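Anopheles gambiae adenosine kinase (Anopheles gambiae, PDB 3LOO) phosphorylates adenosine to AMP with ATP as phosphate donor, as a kinase of the pfkB carbohydrate kinase family. Local coordinates at residues G30-D35 / A100-C105; S37-K42 / V141-T146; N46-Q51 / M63-E68; A156-T161 / F186-F191. One frame throughout, in Å; residues are numbered along the deposited sequence.

In the fold
From the N terminus the chain leaves strand 26-29 of the large sheet, passes through 30-32 and enters strand 33-39 of the small lid sheet. Contact 1 closes the first long loop where 30-35 meets strand 100-107. Contact 2 pairs the later part of the same strand with strand 137-144, so its loop crosses that of contact 1. Contact 3, between the end of helix 42-47 with the turn after it and the start of helix 64-73, falls within both loops; its Met50 and Met65 pack on Leu142 of contact 2. Contact 4 follows contact 1 in series, joining the segment after strand 147-153 to the start of helix 187-203, and touches contact 1 directly through Gly30, Asn31 and Cys105.

Contact 1 (G30-D35 / A100-C105); sequences GNPLLD and AIFFGC. With B4P (bis(adenosine)-5'-tetraphosphate), chain D.
Gly30 N donates to Phe103 O (3.0 Å, 160° at the hydrogen), the one direct backbone hydrogen bond between the two segments. One step on, Gly104 CA lies 3.3 Å from Gly30 O in a CA-H...O contact, and beyond it water takes over: one molecule links Gly30 O to Cys105 N, a second donates to both Pro32 O and Cys105 O. A first torsion of 179° swings the Phe102 ring away from its own N toward Gly30 and Pro32; Pro32 CG meets the ring edge in plane, and Pro32 CB lies 3.6 Å from Phe102 CE2. This is the passage from the Rossmann-like sheet of a pfkB kinase into its lid, and from it Asn31, Leu33 and Asp35 reach the ligand. Asn31 ND2 donates to N1A of the bound bis(adenosine)-5'-tetraphosphate (3.0 Å), reading one edge of the adenine. Leu33 CD2 touches C2A of the same base. Asp35 grips the ribose with both carboxylate oxygens, OD1 accepting from O2E and OD2 from O3E, each at 2.6 Å. Asn313 ND2 also bonds to Asp35 OD2 and helps to hold that carboxylate in place.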
# COMPACT_ATOMS: atom_id res chain seq x y z
N GLY A 30 5.62 3.05 5.35
CA GLY A 30 4.20 2.88 5.58
C GLY A 30 3.86 2.64 7.04
O GLY A 30 4.69 2.88 7.95
N ASN A 31 2.66 2.10 7.25
CA ASN A 31 2.14 1.87 8.57
C ASN A 31 2.07 0.38 8.80
O ASN A 31 1.24 -0.29 8.18
CB ASN A 31 0.70 2.42 8.72
CG ASN A 31 0.56 3.86 8.28
OD1 ASN A 31 1.50 4.67 8.46
ND2 ASN A 31 -0.63 4.21 7.74
N PRO A 32 2.91 -0.14 9.70
CA PRO A 32 2.80 -1.59 9.93
C PRO A 32 1.68 -1.84 10.94
O PRO A 32 1.74 -1.36 12.06
CB PRO A 32 4.18 -1.98 10.50
CG PRO A 32 4.73 -0.69 11.07
CD PRO A 32 3.95 0.49 10.53
N LEU A 33 0.72 -2.66 10.53
CA LEU A 33 -0.48 -2.86 11.28
C LEU A 33 -0.78 -4.36 11.32
O LEU A 33 -0.51 -5.07 10.34
CB LEU A 33 -1.64 -2.16 10.53
CG LEU A 33 -2.19 -0.75 10.77
CD1 LEU A 33 -1.26 0.25 11.38
CD2 LEU A 33 -2.98 -0.22 9.55
N LEU A 34 -1.33 -4.81 12.45
CA LEU A 34 -1.82 -6.18 12.56
C LEU A 34 -3.30 -6.13 12.20
O LEU A 34 -4.07 -5.39 12.84
CB LEU A 34 -1.63 -6.70 13.99
CG LEU A 34 -2.08 -8.17 14.28
CD1 LEU A 34 -1.33 -9.23 13.41
CD2 LEU A 34 -1.95 -8.54 15.77
N ASP A 35 -3.71 -6.93 11.21
CA ASP A 35 -5.10 -7.00 10.84
C ASP A 35 -5.83 -7.92 11.82
O ASP A 35 -5.32 -9.01 12.18
CB ASP A 35 -5.28 -7.51 9.40
CG ASP A 35 -4.82 -6.49 8.33
OD1 ASP A 35 -4.55 -5.30 8.65
OD2 ASP A 35 -4.77 -6.89 7.13
N ALA A 100 14.23 -5.85 -0.25
CA ALA A 100 13.37 -4.72 0.15
C ALA A 100 13.53 -4.37 1.62
O ALA A 100 13.67 -5.26 2.49
CB ALA A 100 11.89 -5.00 -0.19
N ILE A 101 13.57 -3.06 1.90
CA ILE A 101 13.65 -2.53 3.24
C ILE A 101 12.31 -1.83 3.60
O ILE A 101 11.79 -1.06 2.79
CB ILE A 101 14.77 -1.49 3.34
CG1 ILE A 101 16.15 -2.16 3.10
CG2 ILE A 101 14.77 -0.84 4.72
CD1 ILE A 101 17.22 -1.12 2.81
N PHE A 102 11.76 -2.12 4.79
CA PHE A 102 10.53 -1.46 5.25
C PHE A 102 10.79 -0.51 6.42
O PHE A 102 11.40 -0.90 7.42
CB PHE A 102 9.43 -2.50 5.62
CG PHE A 102 8.12 -1.85 6.14
CD1 PHE A 102 7.23 -1.27 5.27
CD2 PHE A 102 7.85 -1.81 7.48
CE1 PHE A 102 6.06 -0.63 5.72
CE2 PHE A 102 6.66 -1.16 7.96
CZ PHE A 102 5.77 -0.57 7.06
N PHE A 103 10.32 0.74 6.31
CA PHE A 103 10.34 1.70 7.42
C PHE A 103 8.90 2.01 7.87
O PHE A 103 8.05 2.35 7.03
CB PHE A 103 10.99 3.04 7.05
CG PHE A 103 12.46 2.97 6.75
CD1 PHE A 103 13.39 2.57 7.72
CD2 PHE A 103 12.93 3.41 5.51
CE1 PHE A 103 14.75 2.55 7.46
CE2 PHE A 103 14.32 3.41 5.23
CZ PHE A 103 15.22 2.97 6.22
N GLY A 104 8.68 1.92 9.17
CA GLY A 104 7.43 2.37 9.80
C GLY A 104 7.60 2.17 11.29
O GLY A 104 8.64 1.65 11.73
N CYS A 105 6.60 2.59 12.07
CA CYS A 105 6.67 2.55 13.54
C CYS A 105 5.69 1.58 14.20
O CYS A 105 4.48 1.56 13.88
CB CYS A 105 6.51 3.96 14.12
SG CYS A 105 6.93 4.10 15.92
PA B4P D . -8.00 -4.37 0.99
O1A B4P D . -8.22 -5.85 1.24
O2A B4P D . -9.12 -3.41 1.35
O3A B4P D . -7.87 -4.23 -0.61
PB B4P D . -6.57 -3.60 -1.29
O1B B4P D . -5.36 -4.52 -1.13
O2B B4P D . -6.42 -2.11 -1.01
O3B B4P D . -7.33 -3.94 -2.72
PG B4P D . -7.77 -2.92 -3.88
O1G B4P D . -9.19 -2.47 -3.74
O2G B4P D . -6.74 -1.80 -3.88
O3G B4P D . -7.60 -3.75 -5.24
PD B4P D . -8.69 -4.34 -6.27
O1D B4P D . -9.84 -4.84 -5.48
O2D B4P D . -8.91 -3.43 -7.44
O5E B4P D . -6.59 -3.89 1.63
C5E B4P D . -6.40 -4.44 2.92
C4E B4P D . -5.21 -3.90 3.66
O4E B4P D . -5.26 -2.48 3.84
C3E B4P D . -5.24 -4.46 5.06
O3E B4P D . -4.22 -5.47 5.07
C2E B4P D . -4.85 -3.29 5.96
O2E B4P D . -3.79 -3.57 6.88
C1E B4P D . -4.49 -2.17 4.97
N9A B4P D . -4.90 -0.86 5.53
C8A B4P D . -6.17 -0.41 5.78
N7A B4P D . -6.07 0.85 6.30
C5A B4P D . -4.75 1.18 6.42
C6A B4P D . -4.04 2.30 6.86
N6A B4P D . -4.65 3.41 7.38
N1A B4P D . -2.68 2.28 6.83
C2A B4P D . -2.01 1.21 6.33
N3A B4P D . -2.67 0.13 5.89
C4A B4P D . -4.03 0.09 5.91
O5F B4P D . -7.87 -5.64 -6.74
C5F B4P D . -6.50 -5.57 -7.12
C4F B4P D . -6.22 -6.82 -7.95
O4F B4P D . -6.71 -8.01 -7.32
C3F B4P D . -7.00 -6.79 -9.26
O3F B4P D . -6.33 -5.96 -10.20
C2F B4P D . -7.03 -8.25 -9.65
O2F B4P D . -5.81 -8.63 -10.30
C1F B4P D . -7.19 -8.96 -8.29
N9B B4P D . -8.65 -9.17 -8.05
C8B B4P D . -9.45 -8.43 -7.26
N7B B4P D . -10.72 -8.89 -7.29
C5B B4P D . -10.77 -9.95 -8.11
C6B B4P D . -11.77 -10.82 -8.56
N6B B4P D . -13.04 -10.66 -8.10
N1B B4P D . -11.45 -11.83 -9.43
C2B B4P D . -10.19 -12.00 -9.88
N3B B4P D . -9.17 -11.17 -9.50
C4B B4P D . -9.41 -10.14 -8.63
O HOH W 1 4.50 4.06 10.66
O HOH W 2 2.16 0.05 14.36

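Contact 2 (S37-K42 / V141-T146); sequences SAVVEK and VLVTGT
Both backbone polar atoms of Ala38 are bonded to strand 141-144: its N donates to Val141 O, and its O accepts from Val143 N at 2.8 Å. Val40 N then bonds to Val143 O (2.9 Å), completing the alternating ladder of two parallel strands whose short axes come within 4.8 Å at an angle of 19°. CA-H...O contacts from Ser37 to Val141 O and from Val39 to Val143 O reinforce it, so each of these carbonyls receives a backbone N-H and a CA-H.

On one face of the sheet Ser37 sits beside Val141, with Ser37 OG 3.9 Å from Val141 CG1, and Val39 CG2 lies near Val143 CG1. The other face carries Ala38 and Leu142. Past the last bridge, Val40 turns its CG2, placed between the backbone N and the carbonyl carbon (chi1 -48° for CG1), against Leu142 CB at 4.0 Å and Thr144 OG1 at 3.6 Å. Lys42, its chain bent at chi2 and chi4, brings CE to 3.5 Å from Thr144 CG2, an aliphatic contact at the exposed end of the pair.

Farther out, Tyr73 of helix 64-73 packs on Ala38 and Val40, while Met65 and Leu69 of the same helix, with Met50, cover Leu142. On the opposite face, Val141 meets Arg148 and Leu150 of strand 147-153 and touches Asn313; its side chain is about 5 Å from the bound ligand. Strands 33-39 and 137-144 are thus inner, parallel neighbours of the five-stranded mixed sheet that forms the lid of ribokinase-like enzymes, one face toward the nucleoside and the other under a helix.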
# COMPACT_ATOMS: atom_id res chain seq x y z
N SER A 37 -9.32 -9.73 11.72
CA SER A 37 -10.23 -10.03 10.65
C SER A 37 -11.35 -10.93 11.11
O SER A 37 -11.09 -11.94 11.71
CB SER A 37 -9.45 -10.74 9.54
OG SER A 37 -10.27 -10.84 8.39
N ALA A 38 -12.60 -10.60 10.79
CA ALA A 38 -13.74 -11.45 11.17
C ALA A 38 -14.94 -11.32 10.27
O ALA A 38 -15.14 -10.31 9.57
CB ALA A 38 -14.15 -11.20 12.66
N VAL A 39 -15.76 -12.37 10.28
CA VAL A 39 -17.06 -12.32 9.66
C VAL A 39 -18.03 -11.70 10.65
O VAL A 39 -18.10 -12.09 11.81
CB VAL A 39 -17.51 -13.72 9.18
CG1 VAL A 39 -19.01 -13.72 8.77
CG2 VAL A 39 -16.62 -14.15 8.02
N VAL A 40 -18.76 -10.69 10.21
CA VAL A 40 -19.72 -10.04 11.09
C VAL A 40 -20.96 -9.71 10.29
O VAL A 40 -20.96 -9.84 9.06
CB VAL A 40 -19.14 -8.74 11.73
CG1 VAL A 40 -17.75 -8.98 12.31
CG2 VAL A 40 -19.14 -7.58 10.74
N GLU A 41 -22.01 -9.26 10.99
CA GLU A 41 -23.24 -8.79 10.33
C GLU A 41 -23.45 -7.29 10.53
O GLU A 41 -22.75 -6.67 11.34
CB GLU A 41 -24.45 -9.62 10.80
CG GLU A 41 -24.53 -10.98 10.10
CD GLU A 41 -25.62 -11.91 10.66
OE1 GLU A 41 -26.82 -11.61 10.49
OE2 GLU A 41 -25.26 -12.96 11.23
N LYS A 42 -24.43 -6.73 9.81
CA LYS A 42 -24.67 -5.27 9.75
C LYS A 42 -24.84 -4.58 11.08
O LYS A 42 -24.47 -3.42 11.21
CB LYS A 42 -25.88 -4.93 8.88
CG LYS A 42 -25.55 -4.77 7.42
CD LYS A 42 -26.02 -5.96 6.57
CE LYS A 42 -25.32 -5.96 5.20
NZ LYS A 42 -24.73 -4.61 4.87
N VAL A 141 -10.78 -5.61 9.98
CA VAL A 141 -11.20 -6.00 8.64
C VAL A 141 -12.50 -6.79 8.81
O VAL A 141 -12.48 -7.96 9.21
CB VAL A 141 -10.17 -6.91 7.95
CG1 VAL A 141 -10.68 -7.38 6.59
CG2 VAL A 141 -8.79 -6.23 7.81
N LEU A 142 -13.63 -6.14 8.55
CA LEU A 142 -14.94 -6.73 8.81
C LEU A 142 -15.54 -7.23 7.52
O LEU A 142 -15.73 -6.46 6.58
CB LEU A 142 -15.87 -5.69 9.44
CG LEU A 142 -15.31 -4.97 10.66
CD1 LEU A 142 -16.36 -4.11 11.31
CD2 LEU A 142 -14.78 -6.00 11.64
N VAL A 143 -15.84 -8.53 7.49
CA VAL A 143 -16.43 -9.16 6.31
C VAL A 143 -17.94 -9.34 6.51
O VAL A 143 -18.39 -9.98 7.47
CB VAL A 143 -15.76 -10.51 6.02
CG1 VAL A 143 -16.51 -11.26 4.93
CG2 VAL A 143 -14.31 -10.30 5.65
N THR A 144 -18.72 -8.73 5.61
CA THR A 144 -20.18 -8.85 5.62
C THR A 144 -20.62 -9.17 4.20
O THR A 144 -20.47 -8.33 3.29
CB THR A 144 -20.87 -7.57 6.07
OG1 THR A 144 -20.50 -7.28 7.43
CG2 THR A 144 -22.37 -7.75 6.02
N GLY A 145 -21.13 -10.39 4.02
CA GLY A 145 -21.45 -10.92 2.69
C GLY A 145 -20.18 -10.92 1.86
O GLY A 145 -19.17 -11.48 2.29
N THR A 146 -20.22 -10.27 0.70
CA THR A 146 -19.04 -10.13 -0.18
C THR A 146 -18.40 -8.72 -0.07
O THR A 146 -17.49 -8.37 -0.84
CB THR A 146 -19.39 -10.42 -1.66
OG1 THR A 146 -20.35 -9.45 -2.11
CG2 THR A 146 -19.97 -11.83 -1.82

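Contact 3 (N46-Q51 / M63-E68); sequences NKYDMQ and MPMYQE
Glu68 OE1 accepts two bonds from the segment 46-51, one from Tyr48 OH at 2.6 Å and one from Lys47 NZ at 2.8 Å. The tyrosine meets this oxygen nearly along its C-O axis, with ring and carboxylate planes 64° apart. Lys47 comes to its syn side, 26° out of the carboxylate plane, and forms the salt bridge. Extended chains on both Lys47 and Glu68 bring these charges together from opposite directions; the ammonium and the hydroxyl would probably both stabilise the negative charge. The Tyr48 ring is sandwiched: Met65 CB lies over the centre of one face, 3.6 Å from the centroid in a CH-pi contact, and Lys47 CG covers the opposite face nearer the rim. Met65 SD adds an oblique Met-aromatic contact at 4.4 Å from the same centroid. All this occurs where helix 42-47 ends in a Schellman motif, with Asp49 at positive phi as the C-prime residue, against the first turn of helix 64-73 on the outer side of the lid sheet. Pro64 CB approaches Tyr48 OH at 3.8 Å. Deeper in, the two sulfurs, Met50 SD and Met65 SD, lie 3.7 Å apart; Met65 also packs on Ala140 of strand 137-144.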
# COMPACT_ATOMS: atom_id res chain seq x y z
N ASN A 46 -23.37 -1.04 12.18
CA ASN A 46 -24.24 0.02 12.70
C ASN A 46 -23.83 0.45 14.06
O ASN A 46 -23.74 1.65 14.32
CB ASN A 46 -25.69 -0.42 12.70
CG ASN A 46 -26.32 -0.36 11.33
OD1 ASN A 46 -25.64 -0.36 10.31
ND2 ASN A 46 -27.64 -0.32 11.30
N LYS A 47 -23.49 -0.51 14.92
CA LYS A 47 -22.99 -0.16 16.25
C LYS A 47 -21.80 0.80 16.20
O LYS A 47 -21.63 1.63 17.09
CB LYS A 47 -22.59 -1.42 17.01
CG LYS A 47 -22.20 -1.18 18.46
CD LYS A 47 -21.93 -2.52 19.17
CE LYS A 47 -21.27 -2.29 20.52
NZ LYS A 47 -20.92 -3.58 21.19
N TYR A 48 -20.96 0.71 15.17
CA TYR A 48 -19.75 1.55 15.13
C TYR A 48 -19.77 2.65 14.04
O TYR A 48 -18.72 3.24 13.70
CB TYR A 48 -18.50 0.65 15.06
CG TYR A 48 -18.26 -0.06 16.36
CD1 TYR A 48 -17.74 0.61 17.46
CD2 TYR A 48 -18.57 -1.41 16.51
CE1 TYR A 48 -17.52 -0.06 18.69
CE2 TYR A 48 -18.35 -2.07 17.70
CZ TYR A 48 -17.84 -1.41 18.78
OH TYR A 48 -17.65 -2.11 19.95
N ASP A 49 -20.97 2.92 13.50
CA ASP A 49 -21.21 3.95 12.50
C ASP A 49 -20.29 3.72 11.32
O ASP A 49 -19.67 4.65 10.82
CB ASP A 49 -20.97 5.35 13.08
CG ASP A 49 -21.82 5.62 14.29
OD1 ASP A 49 -22.96 5.11 14.31
OD2 ASP A 49 -21.36 6.32 15.20
N MET A 50 -20.19 2.47 10.88
CA MET A 50 -19.36 2.12 9.76
C MET A 50 -20.24 1.78 8.58
O MET A 50 -21.34 1.23 8.76
CB MET A 50 -18.44 0.95 10.10
CG MET A 50 -17.32 1.34 11.06
SD MET A 50 -16.29 -0.03 11.57
CE MET A 50 -15.58 -0.61 10.01
N GLN A 51 -19.74 2.09 7.39
CA GLN A 51 -20.43 1.76 6.15
C GLN A 51 -19.89 0.46 5.62
O GLN A 51 -18.71 0.18 5.80
CB GLN A 51 -20.16 2.83 5.08
CG GLN A 51 -20.36 4.27 5.52
CD GLN A 51 -21.78 4.55 5.96
OE1 GLN A 51 -22.74 4.00 5.40
NE2 GLN A 51 -21.93 5.41 6.97
N MET A 63 -12.73 2.34 19.28
CA MET A 63 -11.75 1.58 20.05
C MET A 63 -12.25 0.28 20.68
O MET A 63 -11.50 -0.71 20.69
CB MET A 63 -11.08 2.44 21.11
CG MET A 63 -10.15 3.53 20.56
SD MET A 63 -9.00 3.03 19.25
CE MET A 63 -8.34 4.64 18.82
N PRO A 64 -13.49 0.28 21.24
CA PRO A 64 -14.00 -0.95 21.85
C PRO A 64 -14.25 -2.05 20.84
O PRO A 64 -14.48 -3.20 21.23
CB PRO A 64 -15.33 -0.51 22.51
CG PRO A 64 -15.10 0.98 22.79
CD PRO A 64 -14.37 1.44 21.55
N MET A 65 -14.24 -1.72 19.55
CA MET A 65 -14.51 -2.73 18.52
C MET A 65 -13.45 -3.83 18.42
O MET A 65 -13.77 -5.00 18.13
CB MET A 65 -14.71 -2.03 17.18
CG MET A 65 -15.18 -2.93 16.08
SD MET A 65 -15.26 -2.10 14.48
CE MET A 65 -13.68 -1.20 14.44
N TYR A 66 -12.18 -3.46 18.65
CA TYR A 66 -11.05 -4.43 18.52
C TYR A 66 -11.18 -5.63 19.50
O TYR A 66 -11.22 -6.80 19.08
CB TYR A 66 -9.69 -3.68 18.59
CG TYR A 66 -9.60 -2.64 17.47
CD1 TYR A 66 -9.35 -3.04 16.16
CD2 TYR A 66 -9.88 -1.30 17.71
CE1 TYR A 66 -9.29 -2.11 15.12
CE2 TYR A 66 -9.84 -0.36 16.69
CZ TYR A 66 -9.55 -0.77 15.40
OH TYR A 66 -9.52 0.12 14.38
N GLN A 67 -11.35 -5.34 20.79
CA GLN A 67 -11.54 -6.41 21.78
C GLN A 67 -12.81 -7.22 21.50
O GLN A 67 -12.83 -8.45 21.69
CB GLN A 67 -11.61 -5.83 23.19
CG GLN A 67 -11.72 -6.87 24.29
CD GLN A 67 -12.05 -6.27 25.66
OE1 GLN A 67 -11.88 -5.07 25.89
NE2 GLN A 67 -12.51 -7.11 26.57
N GLU A 68 -13.87 -6.53 21.06
CA GLU A 68 -15.12 -7.19 20.73
C GLU A 68 -14.94 -8.17 19.57
O GLU A 68 -15.50 -9.29 19.61
CB GLU A 68 -16.20 -6.16 20.43
CG GLU A 68 -17.54 -6.75 20.09
CD GLU A 68 -18.67 -5.72 20.03
OE1 GLU A 68 -18.47 -4.50 20.31
OE2 GLU A 68 -19.78 -6.15 19.70

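Contact 4 (A156-T161 / F186-F191); sequences AANDFT and FFTVSF
Phe186 points the edge of its ring at one face of Phe160 in a T-shaped (edge-to-face) pair, centroids 5.1 Å apart and planes at 74°. Phe186 CZ stands over that face, offset toward the rim and 3.6 Å from Phe160 CE2, which in turn lies in the plane of the Phe186 ring. This pair ties the segment after strand 147-153, which leaves the lid through a 3-10 turn at 156-158, to the start of helix 187-203 in the large alpha/beta domain of the pfkB fold. In both residues CG stands anti to N (chi1 -177° in Phe160, -173° in Phe186), which carries the rings toward each other. Ser190 CB approaches Phe160 CD2 obliquely at 3.9 Å, while Ser190 OG is hydrogen-bonded to Ser193 OG. At the base of the helix, Phe186 O accepts from both Val189 N and Ser190 N. The side chain of Thr188 is about 6 Å from the bound ligand, its OG1 bonded to Tyr221 OH. The two methyls of Val189 divide: CG2 is 3.7 Å from Asn158 CA in the 3-10 turn, and CG1 is 3.6 Å from Phe160 CB just beyond it.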
# COMPACT_ATOMS: atom_id res chain seq x y z
N ALA A 156 0.77 3.19 17.30
CA ALA A 156 2.23 3.40 17.20
C ALA A 156 2.71 3.78 15.79
O ALA A 156 3.72 4.48 15.63
CB ALA A 156 3.03 2.17 17.71
N ALA A 157 1.98 3.34 14.78
CA ALA A 157 2.35 3.74 13.40
C ALA A 157 2.33 5.26 13.25
O ALA A 157 3.04 5.79 12.40
CB ALA A 157 1.46 3.08 12.35
N ASN A 158 1.49 5.94 14.05
CA ASN A 158 1.47 7.40 14.08
C ASN A 158 2.65 8.03 14.82
O ASN A 158 2.85 9.24 14.71
CB ASN A 158 0.14 7.95 14.66
CG ASN A 158 -0.40 9.11 13.85
OD1 ASN A 158 0.32 10.06 13.51
ND2 ASN A 158 -1.65 9.03 13.51
N ASP A 159 3.44 7.25 15.54
CA ASP A 159 4.61 7.79 16.21
C ASP A 159 5.85 7.85 15.34
O ASP A 159 6.92 8.09 15.85
CB ASP A 159 4.90 7.02 17.51
CG ASP A 159 3.77 7.15 18.54
OD1 ASP A 159 2.92 8.03 18.37
OD2 ASP A 159 3.71 6.35 19.49
N PHE A 160 5.72 7.63 14.03
CA PHE A 160 6.87 7.68 13.15
C PHE A 160 7.40 9.11 13.08
O PHE A 160 6.62 10.04 12.95
CB PHE A 160 6.48 7.23 11.74
CG PHE A 160 7.63 7.18 10.77
CD1 PHE A 160 8.35 6.00 10.59
CD2 PHE A 160 8.00 8.30 10.03
CE1 PHE A 160 9.44 5.94 9.72
CE2 PHE A 160 9.08 8.25 9.15
CZ PHE A 160 9.79 7.06 8.99
N THR A 161 8.72 9.26 13.11
CA THR A 161 9.33 10.59 12.99
C THR A 161 10.41 10.63 11.92
O THR A 161 11.15 9.65 11.74
CB THR A 161 9.94 11.10 14.31
OG1 THR A 161 10.91 10.16 14.78
CG2 THR A 161 8.91 11.30 15.34
N PHE A 186 0.29 6.49 4.55
CA PHE A 186 1.42 7.04 5.30
C PHE A 186 1.36 8.57 5.43
O PHE A 186 2.01 9.14 6.32
CB PHE A 186 2.78 6.58 4.67
CG PHE A 186 4.02 6.95 5.47
CD1 PHE A 186 4.36 6.27 6.65
CD2 PHE A 186 4.89 7.94 5.01
CE1 PHE A 186 5.53 6.57 7.36
CE2 PHE A 186 6.06 8.25 5.70
CZ PHE A 186 6.39 7.57 6.89
N PHE A 187 0.58 9.23 4.57
CA PHE A 187 0.37 10.70 4.70
C PHE A 187 -0.27 11.11 6.03
O PHE A 187 0.01 12.21 6.55
CB PHE A 187 -0.46 11.27 3.56
CG PHE A 187 0.20 11.20 2.21
CD1 PHE A 187 1.29 10.36 1.95
CD2 PHE A 187 -0.33 11.95 1.17
CE1 PHE A 187 1.84 10.30 0.68
CE2 PHE A 187 0.22 11.89 -0.09
CZ PHE A 187 1.30 11.06 -0.34
N THR A 188 -1.10 10.22 6.60
CA THR A 188 -1.70 10.45 7.93
C THR A 188 -0.58 10.63 8.94
O THR A 188 -0.68 11.45 9.87
CB THR A 188 -2.57 9.23 8.37
OG1 THR A 188 -3.54 8.97 7.38
CG2 THR A 188 -3.27 9.48 9.74
N VAL A 189 0.51 9.89 8.73
CA VAL A 189 1.53 9.80 9.75
C VAL A 189 2.71 10.74 9.52
O VAL A 189 3.19 11.35 10.46
CB VAL A 189 2.01 8.33 9.90
CG1 VAL A 189 3.20 8.26 10.77
CG2 VAL A 189 0.85 7.46 10.45
N SER A 190 3.21 10.81 8.28
CA SER A 190 4.38 11.66 8.02
C SER A 190 4.47 11.99 6.56
O SER A 190 5.33 11.44 5.83
CB SER A 190 5.69 10.95 8.46
OG SER A 190 6.74 11.91 8.58
N PHE A 191 3.60 12.89 6.11
CA PHE A 191 3.68 13.37 4.75
C PHE A 191 5.06 13.98 4.47
O PHE A 191 5.57 13.92 3.36
CB PHE A 191 2.57 14.39 4.41
CG PHE A 191 2.76 15.05 3.08
CD1 PHE A 191 2.58 14.32 1.90
CD2 PHE A 191 3.16 16.39 2.99
CE1 PHE A 191 2.79 14.91 0.67
CE2 PHE A 191 3.36 16.99 1.75
CZ PHE A 191 3.18 16.26 0.60